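PDB 3WJ9: eukaryotic translation initiation factor 2A from Schizosaccharomyces pombe, which probably directs the binding of methionyl-tRNAi to 40S ribosomal subunits in the early steps of translating a small number of specific mRNAs. Local coordinates for residues C41-N45 and G46-A50; V108-T111 and E112-Q115; Q131-D135 and E136-A140; C275-D279 and S280-G284. All coordinates share one frame; numbering follows the deposited sequence.

Contact 1 of 4, residues C41-N45 and G46-A50; sequences CYSPN and GKLFA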
loop_
_atom_site.group_PDB
_atom_site.type_symbol
_atom_site.label_atom_id
_atom_site.label_comp_id
_atom_site.label_asym_id
_atom_site.label_seq_id
_atom_site.Cartn_x
_atom_site.Cartn_y
_atom_site.Cartn_z
ATOM N N CYS A 41 12.416 -0.225 1.593
ATOM C CA CYS A 41 11.220 0.621 1.530
ATOM C C CYS A 41 11.491 2.090 1.877
ATOM O O CYS A 41 12.502 2.419 2.500
ATOM C CB CYS A 41 10.134 0.075 2.462
ATOM S SG CYS A 41 10.542 0.117 4.224
ATOM N N TYR A 42 10.573 2.962 1.462
ATOM C CA TYR A 42 10.610 4.380 1.812
ATOM C C TYR A 42 9.578 4.697 2.891
ATOM O O TYR A 42 8.554 4.020 2.998
ATOM C CB TYR A 42 10.334 5.263 0.588
ATOM C CG TYR A 42 11.512 5.508 -0.332
ATOM C CD1 TYR A 42 12.581 6.302 0.061
ATOM C CD2 TYR A 42 11.531 4.977 -1.613
ATOM C CE1 TYR A 42 13.651 6.534 -0.789
ATOM C CE2 TYR A 42 12.593 5.203 -2.469
ATOM C CZ TYR A 42 13.651 5.982 -2.052
ATOM O OH TYR A 42 14.708 6.210 -2.903
ATOM N N SER A 43 9.846 5.730 3.683
ATOM C CA SER A 43 8.829 6.298 4.561
ATOM C C SER A 43 7.808 7.024 3.690
ATOM O O SER A 43 8.165 7.533 2.629
ATOM C CB SER A 43 9.457 7.239 5.595
ATOM O OG SER A 43 10.182 8.283 4.972
ATOM N N PRO A 44 6.534 7.056 4.123
ATOM C CA PRO A 44 5.430 7.613 3.329
ATOM C C PRO A 44 5.719 8.995 2.742
ATOM O O PRO A 44 5.203 9.326 1.674
ATOM C CB PRO A 44 4.285 7.688 4.342
ATOM C CG PRO A 44 4.565 6.574 5.286
ATOM C CD PRO A 44 6.062 6.534 5.418
ATOM N N ASN A 45 6.532 9.783 3.439
ATOM C CA ASN A 45 6.928 11.106 2.972
ATOM C C ASN A 45 8.283 11.102 2.270
ATOM O O ASN A 45 8.766 12.144 1.830
ATOM C CB ASN A 45 6.951 12.093 4.140
ATOM C CG ASN A 45 7.523 11.486 5.405
ATOM O OD1 ASN A 45 7.219 10.346 5.752
ATOM N ND2 ASN A 45 8.348 12.252 6.109
ATOM N N GLY A 46 8.896 9.927 2.177
ATOM C CA GLY A 46 10.144 9.765 1.452
ATOM C C GLY A 46 11.348 10.469 2.049
ATOM O O GLY A 46 12.340 10.702 1.357
ATOM N N LYS A 47 11.273 10.809 3.330
ATOM C CA LYS A 47 12.402 11.441 4.002
ATOM C C LYS A 47 13.414 10.401 4.470
ATOM O O LYS A 47 14.566 10.731 4.753
ATOM C CB LYS A 47 11.926 12.283 5.187
ATOM C CG LYS A 47 11.155 13.530 4.794
ATOM C CD LYS A 47 10.875 14.409 6.003
ATOM C CE LYS A 47 10.092 15.653 5.617
ATOM N NZ LYS A 47 9.819 16.515 6.799
ATOM N N LEU A 48 12.983 9.146 4.546
ATOM C CA LEU A 48 13.851 8.075 5.026
ATOM C C LEU A 48 13.864 6.858 4.102
ATOM O O LEU A 48 12.936 6.640 3.325
ATOM C CB LEU A 48 13.431 7.646 6.436
ATOM C CG LEU A 48 13.607 8.671 7.560
ATOM C CD1 LEU A 48 13.168 8.096 8.900
ATOM C CD2 LEU A 48 15.048 9.142 7.626
ATOM N N PHE A 49 14.931 6.072 4.203
ATOM C CA PHE A 49 15.076 4.845 3.427
ATOM C C PHE A 49 15.594 3.712 4.307
ATOM O O PHE A 49 16.597 3.867 5.004
ATOM C CB PHE A 49 16.015 5.065 2.237
ATOM C CG PHE A 49 16.357 3.806 1.489
ATOM C CD1 PHE A 49 15.475 3.271 0.566
ATOM C CD2 PHE A 49 17.566 3.163 1.702
ATOM C CE1 PHE A 49 15.786 2.114 -0.123
ATOM C CE2 PHE A 49 17.885 2.007 1.016
ATOM C CZ PHE A 49 16.992 1.482 0.101
ATOM N N ALA A 50 14.908 2.574 4.274
ATOM C CA ALA A 50 15.305 1.421 5.074
ATOM C C ALA A 50 15.490 0.190 4.200
ATOM O O ALA A 50 14.682 -0.074 3.314
ATOM C CB ALA A 50 14.274 1.145 6.157
#
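Tyr42 sets its ring anti to its own carbonyl carbon (chi1 -81°) and Phe49 swings its ring anti to the backbone N (chi1 173°), which brings the two aromatics together across the turn end of a beta hairpin. Phe49 presents an edge to the face of Tyr42: its CD1 lies over the rim of the phenol ring, 4.0 Å from Tyr42 CE1, with the ring planes at 60°. At the edge of the Tyr42 ring, near its plane, sits a backbone carbonyl, with Leu48 O 3.3 Å from Tyr42 CD1. Tyr42 and Phe49 form a non-hydrogen-bonded antiparallel pair. The neighbouring pair is hydrogen-bonded, Cys41 N to Ala50 O at 2.8 Å and Ala50 N to Cys41 O at 3.0 Å, and on that other face Cys41 SG approaches Ala50 CB.

The chain reverses through a type I turn from Ser43 to Gly46, closed by the bond from Gly46 N to Ser43 O. Gly46 has a positive phi, which suits glycine. Turned back over the loop, Ser43 OG accepts from Leu48 N at 3.0 Å, while Ser43 N donates to Leu48 O at 3.2 Å, so one residue grips the returning strand through backbone and side chain.

The hairpin joins strands 37-42 and 48-53, the first two of a four-stranded propeller blade. Strands 6-11 and 15-19 and Phe405 pack against its aromatic face, Gln6 bonds the Tyr42 hydroxyl, and strand 76-81 of the next blade meets Cys41 and Ala50 through Leu79 and Phe81.

Contact 2 of 4, residues V108-T111 and E112-Q115; sequences VWNT and ETGQ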
loop_
_atom_site.group_PDB
_atom_site.type_symbol
_atom_site.label_atom_id
_atom_site.label_comp_id
_atom_site.label_asym_id
_atom_site.label_seq_id
_atom_site.Cartn_x
_atom_site.Cartn_y
_atom_site.Cartn_z
ATOM N N VAL A 108 8.582 -2.917 17.203
ATOM C CA VAL A 108 8.460 -1.567 16.677
ATOM C C VAL A 108 9.703 -0.806 17.110
ATOM O O VAL A 108 10.168 -0.958 18.238
ATOM C CB VAL A 108 7.179 -0.866 17.169
ATOM C CG1 VAL A 108 7.030 0.500 16.514
ATOM C CG2 VAL A 108 5.961 -1.725 16.877
ATOM N N TRP A 109 10.260 -0.007 16.206
ATOM C CA TRP A 109 11.507 0.690 16.491
ATOM C C TRP A 109 11.366 2.198 16.322
ATOM O O TRP A 109 10.548 2.674 15.537
ATOM C CB TRP A 109 12.632 0.176 15.583
ATOM C CG TRP A 109 12.714 -1.327 15.456
ATOM C CD1 TRP A 109 11.960 -2.121 14.643
ATOM C CD2 TRP A 109 13.622 -2.203 16.140
ATOM N NE1 TRP A 109 12.327 -3.436 14.788
ATOM C CE2 TRP A 109 13.346 -3.514 15.698
ATOM C CE3 TRP A 109 14.633 -2.009 17.085
ATOM C CZ2 TRP A 109 14.046 -4.621 16.171
ATOM C CZ3 TRP A 109 15.326 -3.112 17.553
ATOM C CH2 TRP A 109 15.029 -4.401 17.095
ATOM N N ASN A 110 12.171 2.945 17.071
ATOM C CA ASN A 110 12.288 4.381 16.875
ATOM C C ASN A 110 13.350 4.645 15.815
ATOM O O ASN A 110 14.332 3.909 15.715
ATOM C CB ASN A 110 12.634 5.079 18.194
ATOM C CG ASN A 110 12.582 6.597 18.094
ATOM O OD1 ASN A 110 13.100 7.193 17.149
ATOM N ND2 ASN A 110 11.961 7.229 19.084
ATOM N N THR A 111 13.152 5.693 15.024
ATOM C CA THR A 111 14.030 5.961 13.890
ATOM C C THR A 111 15.101 7.013 14.187
ATOM O O THR A 111 16.123 7.062 13.503
ATOM C CB THR A 111 13.218 6.408 12.655
ATOM O OG1 THR A 111 12.546 7.640 12.938
ATOM C CG2 THR A 111 12.193 5.345 12.278
ATOM N N GLU A 112 14.880 7.848 15.199
ATOM C CA GLU A 112 15.861 8.880 15.540
ATOM C C GLU A 112 16.630 8.500 16.818
ATOM O O GLU A 112 17.634 9.126 17.168
ATOM C CB GLU A 112 15.182 10.261 15.675
ATOM C CG GLU A 112 15.963 11.290 16.506
ATOM C CD GLU A 112 15.352 12.676 16.529
ATOM O OE1 GLU A 112 14.377 12.924 15.792
ATOM O OE2 GLU A 112 15.857 13.522 17.299
ATOM N N THR A 113 16.215 7.424 17.481
ATOM C CA THR A 113 16.974 6.943 18.637
ATOM C C THR A 113 17.432 5.492 18.499
ATOM O O THR A 113 18.383 5.072 19.160
ATOM C CB THR A 113 16.168 7.072 19.943
ATOM O OG1 THR A 113 15.024 6.212 19.896
ATOM C CG2 THR A 113 15.718 8.499 20.147
ATOM N N GLY A 114 16.760 4.728 17.645
ATOM C CA GLY A 114 17.093 3.326 17.468
ATOM C C GLY A 114 16.720 2.513 18.691
ATOM O O GLY A 114 17.345 1.497 18.996
ATOM N N GLN A 115 15.691 2.971 19.396
ATOM C CA GLN A 115 15.222 2.299 20.598
ATOM C C GLN A 115 14.095 1.327 20.285
ATOM O O GLN A 115 13.126 1.675 19.608
ATOM C CB GLN A 115 14.754 3.321 21.634
ATOM C CG GLN A 115 14.144 2.703 22.881
ATOM C CD GLN A 115 13.738 3.743 23.904
ATOM O OE1 GLN A 115 14.123 4.908 23.806
ATOM N NE2 GLN A 115 12.951 3.329 24.889
#
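This is a tight local reversal, with Asn110 folded against Glu112 and Thr113 in the connection between strands 106-110 and 116-120, the last two strands of the blade within the first WD repeat. Its core is an Asx turn in this beta-propeller hairpin. With CG anti to the backbone N (chi1 -172°), the Asn110 side chain reaches forward over the loop and its OD1 accepts two backbone N-H groups. Glu112 N comes nearly in line with the side-chain C=O, 2.7 Å from Asn110 OD1. Thr113 N, 3.1 Å from the same oxygen, approaches well above the amide plane. The paired bonds should hold the amide's rotation and draw the loop tight.

Backbone bonds close the rest: Asn110 N donates to Gln115 O at 3.0 Å, and Gly114 N makes a weak bond to Asn110 O. Gly114 has positive phi (70°), easily adopted by glycine, and turns the chain into strand 116-120. Thr111 ties the loop to the rest of the fold: its OG1 bonds Gly85 O and its carbonyl bonds Thr69 OG1. Thr113 OG1 crosses the asparagine side chain, 3.1 Å from Asn110 CB, and accepts a weak bond from Gln115 N at 3.3 Å.

Contact 3 of 4, residues Q131-D135 and E136-A140; sequences QYTCD and ESLAA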
loop_
_atom_site.group_PDB
_atom_site.type_symbol
_atom_site.label_atom_id
_atom_site.label_comp_id
_atom_site.label_asym_id
_atom_site.label_seq_id
_atom_site.Cartn_x
_atom_site.Cartn_y
_atom_site.Cartn_z
ATOM N N GLN A 131 -1.567 -0.559 12.234
ATOM C CA GLN A 131 -2.082 0.537 11.428
ATOM C C GLN A 131 -1.927 1.817 12.233
ATOM O O GLN A 131 -1.783 1.772 13.453
ATOM C CB GLN A 131 -3.541 0.306 11.036
ATOM C CG GLN A 131 -3.789 -1.025 10.346
ATOM C CD GLN A 131 -5.196 -1.145 9.798
ATOM O OE1 GLN A 131 -5.888 -0.145 9.605
ATOM N NE2 GLN A 131 -5.633 -2.374 9.556
ATOM N N TYR A 132 -1.940 2.956 11.553
ATOM C CA TYR A 132 -1.748 4.231 12.228
ATOM C C TYR A 132 -2.744 5.278 11.762
ATOM O O TYR A 132 -3.351 5.148 10.700
ATOM C CB TYR A 132 -0.331 4.759 11.996
ATOM C CG TYR A 132 0.775 3.975 12.668
ATOM C CD1 TYR A 132 1.226 2.770 12.142
ATOM C CD2 TYR A 132 1.379 4.452 13.823
ATOM C CE1 TYR A 132 2.238 2.057 12.755
ATOM C CE2 TYR A 132 2.394 3.745 14.443
ATOM C CZ TYR A 132 2.820 2.549 13.905
ATOM O OH TYR A 132 3.828 1.843 14.518
ATOM N N THR A 133 -2.905 6.317 12.573
ATOM C CA THR A 133 -3.613 7.514 12.153
ATOM C C THR A 133 -2.629 8.378 11.373
ATOM O O THR A 133 -1.423 8.150 11.439
ATOM C CB THR A 133 -4.185 8.291 13.350
ATOM O OG1 THR A 133 -3.125 8.631 14.252
ATOM C CG2 THR A 133 -5.206 7.441 14.086
ATOM N N CYS A 134 -3.131 9.357 10.630
ATOM C CA CYS A 134 -2.264 10.195 9.805
ATOM C C CYS A 134 -1.360 11.099 10.637
ATOM O O CYS A 134 -0.249 11.426 10.219
ATOM C CB CYS A 134 -3.094 11.040 8.838
ATOM S SG CYS A 134 -3.577 10.164 7.338
ATOM N N ASP A 135 -1.831 11.501 11.813
ATOM C CA ASP A 135 -1.010 12.307 12.712
ATOM C C ASP A 135 -0.049 11.437 13.514
ATOM O O ASP A 135 0.714 11.945 14.338
ATOM C CB ASP A 135 -1.884 13.143 13.655
ATOM C CG ASP A 135 -2.906 12.312 14.415
ATOM O OD1 ASP A 135 -2.641 11.128 14.709
ATOM O OD2 ASP A 135 -3.982 12.858 14.730
ATOM N N GLU A 136 -0.112 10.128 13.275
ATOM C CA GLU A 136 0.791 9.165 13.898
ATOM C C GLU A 136 0.676 9.190 15.424
ATOM O O GLU A 136 1.660 8.969 16.130
ATOM C CB GLU A 136 2.235 9.447 13.473
ATOM C CG GLU A 136 3.160 8.244 13.454
ATOM C CD GLU A 136 4.574 8.637 13.081
ATOM O OE1 GLU A 136 5.157 9.479 13.794
ATOM O OE2 GLU A 136 5.101 8.127 12.072
ATOM N N SER A 137 -0.524 9.461 15.928
ATOM C CA SER A 137 -0.742 9.530 17.369
ATOM C C SER A 137 -1.340 8.235 17.912
ATOM O O SER A 137 -1.205 7.934 19.097
ATOM C CB SER A 137 -1.653 10.711 17.720
ATOM O OG SER A 137 -2.896 10.619 17.044
ATOM N N LEU A 138 -1.993 7.469 17.044
ATOM C CA LEU A 138 -2.672 6.250 17.474
ATOM C C LEU A 138 -2.283 5.040 16.626
ATOM O O LEU A 138 -2.153 5.142 15.407
ATOM C CB LEU A 138 -4.191 6.448 17.436
ATOM C CG LEU A 138 -4.751 7.638 18.221
ATOM C CD1 LEU A 138 -6.256 7.756 18.031
ATOM C CD2 LEU A 138 -4.400 7.525 19.696
ATOM N N ALA A 139 -2.095 3.900 17.283
ATOM C CA ALA A 139 -1.761 2.655 16.598
ATOM C C ALA A 139 -2.828 1.603 16.877
ATOM O O ALA A 139 -3.589 1.730 17.832
ATOM C CB ALA A 139 -0.392 2.157 17.031
ATOM N N ALA A 140 -2.882 0.563 16.049
ATOM C CA ALA A 140 -3.948 -0.426 16.169
ATOM C C ALA A 140 -3.487 -1.856 15.896
ATOM O O ALA A 140 -2.927 -2.154 14.841
ATOM C CB ALA A 140 -5.094 -0.064 15.239
#
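A beta hairpin joins Gln131-Tyr132 to Leu138-Ala140, and its reversal is held by the side chains of Thr133 and Asp135 and the backbone N-H of Ser137. A type I turn from Thr133 to Glu136 turns the chain, with Glu136 N bonded to Thr133 O at 3.0 Å. Asp135 OD1 is the hub of the loop. Thr133 OG1 donates to it at 2.6 Å on the syn side of the carboxylate, and Ser137 N, 3.0 Å from Asp135 OD1, arrives on the anti side from the opposite face of the carboxylate plane. Asp135 CG lies between its backbone N and carbonyl carbon (chi1 53°), which curls the carboxylate back over the turn; its other oxygen, OD2, bonds His179 NE2. Thr133 OG1 also accepts from Leu138 N at 3.2 Å, while Thr133 CG2 rests 3.6 Å from Leu138 CB.

These are the first two strands of a propeller blade, 131-132 and 138-143, lodged between its neighbours. Tyr132 lays one ring face against Ala139 CB of its own hairpin, 4.1 Å from Tyr132 CE2, and on the side of the preceding blade touches Pro83 and Tyr87. Glu136 extends the same way: its OE2 is satisfied by Ser82 OG and the backbone N-H groups of Leu84 and Lys86. Toward the following blade, the Gln131 amide bonds the backbone of Phe171 and Leu173, and Ala140 packs on the same two residues.

Contact 4 of 4, residues C275-D279 and S280-G284; sequences CWNAD and SKEFG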
loop_
_atom_site.group_PDB
_atom_site.type_symbol
_atom_site.label_atom_id
_atom_site.label_comp_id
_atom_site.label_asym_id
_atom_site.label_seq_id
_atom_site.Cartn_x
_atom_site.Cartn_y
_atom_site.Cartn_z
ATOM N N CYS A 275 -9.749 1.340 -7.153
ATOM C CA CYS A 275 -8.822 2.420 -6.823
ATOM C C CYS A 275 -9.506 3.782 -6.696
ATOM O O CYS A 275 -10.287 4.178 -7.560
ATOM C CB CYS A 275 -7.721 2.497 -7.884
ATOM S SG CYS A 275 -6.346 3.596 -7.476
ATOM N N TRP A 276 -9.203 4.489 -5.610
ATOM C CA TRP A 276 -9.679 5.855 -5.417
ATOM C C TRP A 276 -8.842 6.831 -6.234
ATOM O O TRP A 276 -7.861 6.443 -6.862
ATOM C CB TRP A 276 -9.624 6.246 -3.936
ATOM C CG TRP A 276 -10.726 5.673 -3.101
ATOM C CD1 TRP A 276 -10.692 4.517 -2.381
ATOM C CD2 TRP A 276 -12.024 6.240 -2.889
ATOM N NE1 TRP A 276 -11.890 4.324 -1.737
ATOM C CE2 TRP A 276 -12.724 5.369 -2.033
ATOM C CE3 TRP A 276 -12.662 7.399 -3.342
ATOM C CZ2 TRP A 276 -14.031 5.620 -1.621
ATOM C CZ3 TRP A 276 -13.958 7.646 -2.931
ATOM C CH2 TRP A 276 -14.628 6.760 -2.081
ATOM N N ASN A 277 -9.234 8.101 -6.227
ATOM C CA ASN A 277 -8.401 9.150 -6.804
ATOM C C ASN A 277 -7.710 9.922 -5.690
ATOM O O ASN A 277 -8.230 10.015 -4.578
ATOM C CB ASN A 277 -9.227 10.098 -7.675
ATOM C CG ASN A 277 -8.390 10.824 -8.707
ATOM O OD1 ASN A 277 -7.176 10.956 -8.559
ATOM N ND2 ASN A 277 -9.038 11.296 -9.767
ATOM N N ALA A 278 -6.537 10.471 -5.992
ATOM C CA ALA A 278 -5.742 11.200 -5.007
ATOM C C ALA A 278 -6.512 12.361 -4.372
ATOM O O ALA A 278 -6.363 12.633 -3.181
ATOM C CB ALA A 278 -4.459 11.707 -5.646
ATOM N N ASP A 279 -7.343 13.032 -5.165
ATOM C CA ASP A 279 -8.143 14.153 -4.672
ATOM C C ASP A 279 -9.403 13.682 -3.942
ATOM O O ASP A 279 -10.217 14.498 -3.503
ATOM C CB ASP A 279 -8.526 15.087 -5.825
ATOM C CG ASP A 279 -9.221 14.361 -6.968
ATOM O OD1 ASP A 279 -9.592 13.181 -6.798
ATOM O OD2 ASP A 279 -9.405 14.978 -8.038
ATOM N N SER A 280 -9.557 12.362 -3.842
ATOM C CA SER A 280 -10.704 11.724 -3.189
ATOM C C SER A 280 -12.039 12.087 -3.840
ATOM O O SER A 280 -13.100 11.829 -3.274
ATOM C CB SER A 280 -10.747 12.085 -1.701
ATOM O OG SER A 280 -9.503 11.829 -1.076
ATOM N N LYS A 281 -11.985 12.672 -5.032
ATOM C CA LYS A 281 -13.195 13.104 -5.723
ATOM C C LYS A 281 -13.746 12.025 -6.645
ATOM O O LYS A 281 -14.963 11.885 -6.789
ATOM C CB LYS A 281 -12.931 14.372 -6.534
ATOM C CG LYS A 281 -12.586 15.599 -5.720
ATOM C CD LYS A 281 -12.857 16.859 -6.534
ATOM C CE LYS A 281 -12.487 16.674 -7.999
ATOM N NZ LYS A 281 -12.178 17.967 -8.669
ATOM N N GLU A 282 -12.847 11.281 -7.283
ATOM C CA GLU A 282 -13.251 10.234 -8.210
ATOM C C GLU A 282 -12.695 8.872 -7.811
ATOM O O GLU A 282 -11.881 8.764 -6.896
ATOM C CB GLU A 282 -12.804 10.576 -9.635
ATOM C CG GLU A 282 -13.471 11.804 -10.235
ATOM C CD GLU A 282 -12.755 13.094 -9.882
ATOM O OE1 GLU A 282 -11.738 13.034 -9.159
ATOM O OE2 GLU A 282 -13.213 14.167 -10.326
ATOM N N PHE A 283 -13.160 7.836 -8.501
ATOM C CA PHE A 283 -12.604 6.495 -8.372
ATOM C C PHE A 283 -13.015 5.648 -9.571
ATOM O O PHE A 283 -13.969 5.974 -10.273
ATOM C CB PHE A 283 -13.035 5.830 -7.054
ATOM C CG PHE A 283 -14.502 5.484 -6.975
ATOM C CD1 PHE A 283 -15.433 6.420 -6.558
ATOM C CD2 PHE A 283 -14.941 4.205 -7.279
ATOM C CE1 PHE A 283 -16.777 6.093 -6.467
ATOM C CE2 PHE A 283 -16.283 3.872 -7.194
ATOM C CZ PHE A 283 -17.201 4.818 -6.787
ATOM N N GLY A 284 -12.284 4.564 -9.808
ATOM C CA GLY A 284 -12.519 3.735 -10.975
ATOM C C GLY A 284 -12.502 2.247 -10.697
ATOM O O GLY A 284 -12.021 1.803 -9.657
#
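Aromatic packing comes first: Trp276 and Phe283 form a non-hydrogen-bonded antiparallel pair and run side by side. Phe283 CB packs against the indole, 4.0 Å from Trp276 CE3, and the phenyl ring sits obliquely to the six-membered ring, centroids 5.2 Å apart. Phe283 gets there with CG between its backbone N and carbonyl carbon (chi1 69°). Beyond the hairpin, Phe297 meets the Phe283 ring nearly parallel, and Trp276 NE1 reaches Lys221 O of the preceding blade.

The backbone bonds are those of a hairpin between strands 271-276 and 283-287, at the start of a propeller blade in the second WD repeat. Gly284 N donates to Cys275 O at 3.0 Å, and a type I turn from Asn277 to Ser280 is closed by Ser280 N on Asn277 O at 2.8 Å.

Side-chain bonds dress the turn. Asp279 OD1 accepts from Lys281 N at 3.0 Å, the N-H coming from above the carboxylate plane. Asn277 ND2 gives a weak bond to Glu282 OE1 at 3.3 Å, and Asn277 OD1 bonds Ser321 OG of the next blade.

Glu282 is bent at chi2 (86°), and this carries OE1 to 3.2 Å from Asp279 OD1. The nearness of the two carboxylates could raise the pKa of one of them, and the Lys281 ammonium, near Asp279 but beyond salt-bridge distance, may offset part of the repulsion.

The four contacts follow one another along the chain in separate blades of the beta-propeller, the part of the longer factor that this chain holds. Contacts 1, 3 and 4 each turn from the first to the second strand of a four-stranded sheet, their centres 13 to 15 Å from the chain's centre; contact 2 joins the last two strands and lies farther out, about 22 Å. Contacts 1 and 2 touch through Leu48 and Thr111; contacts 2 and 3, about 16 Å between centres, meet at Val108 and Tyr132. Contact 4 stands apart, its centre about 34 Å from that of contact 2. Contacts 1 to 3 thus join three successive blades; contact 4 repeats the hairpin across the propeller.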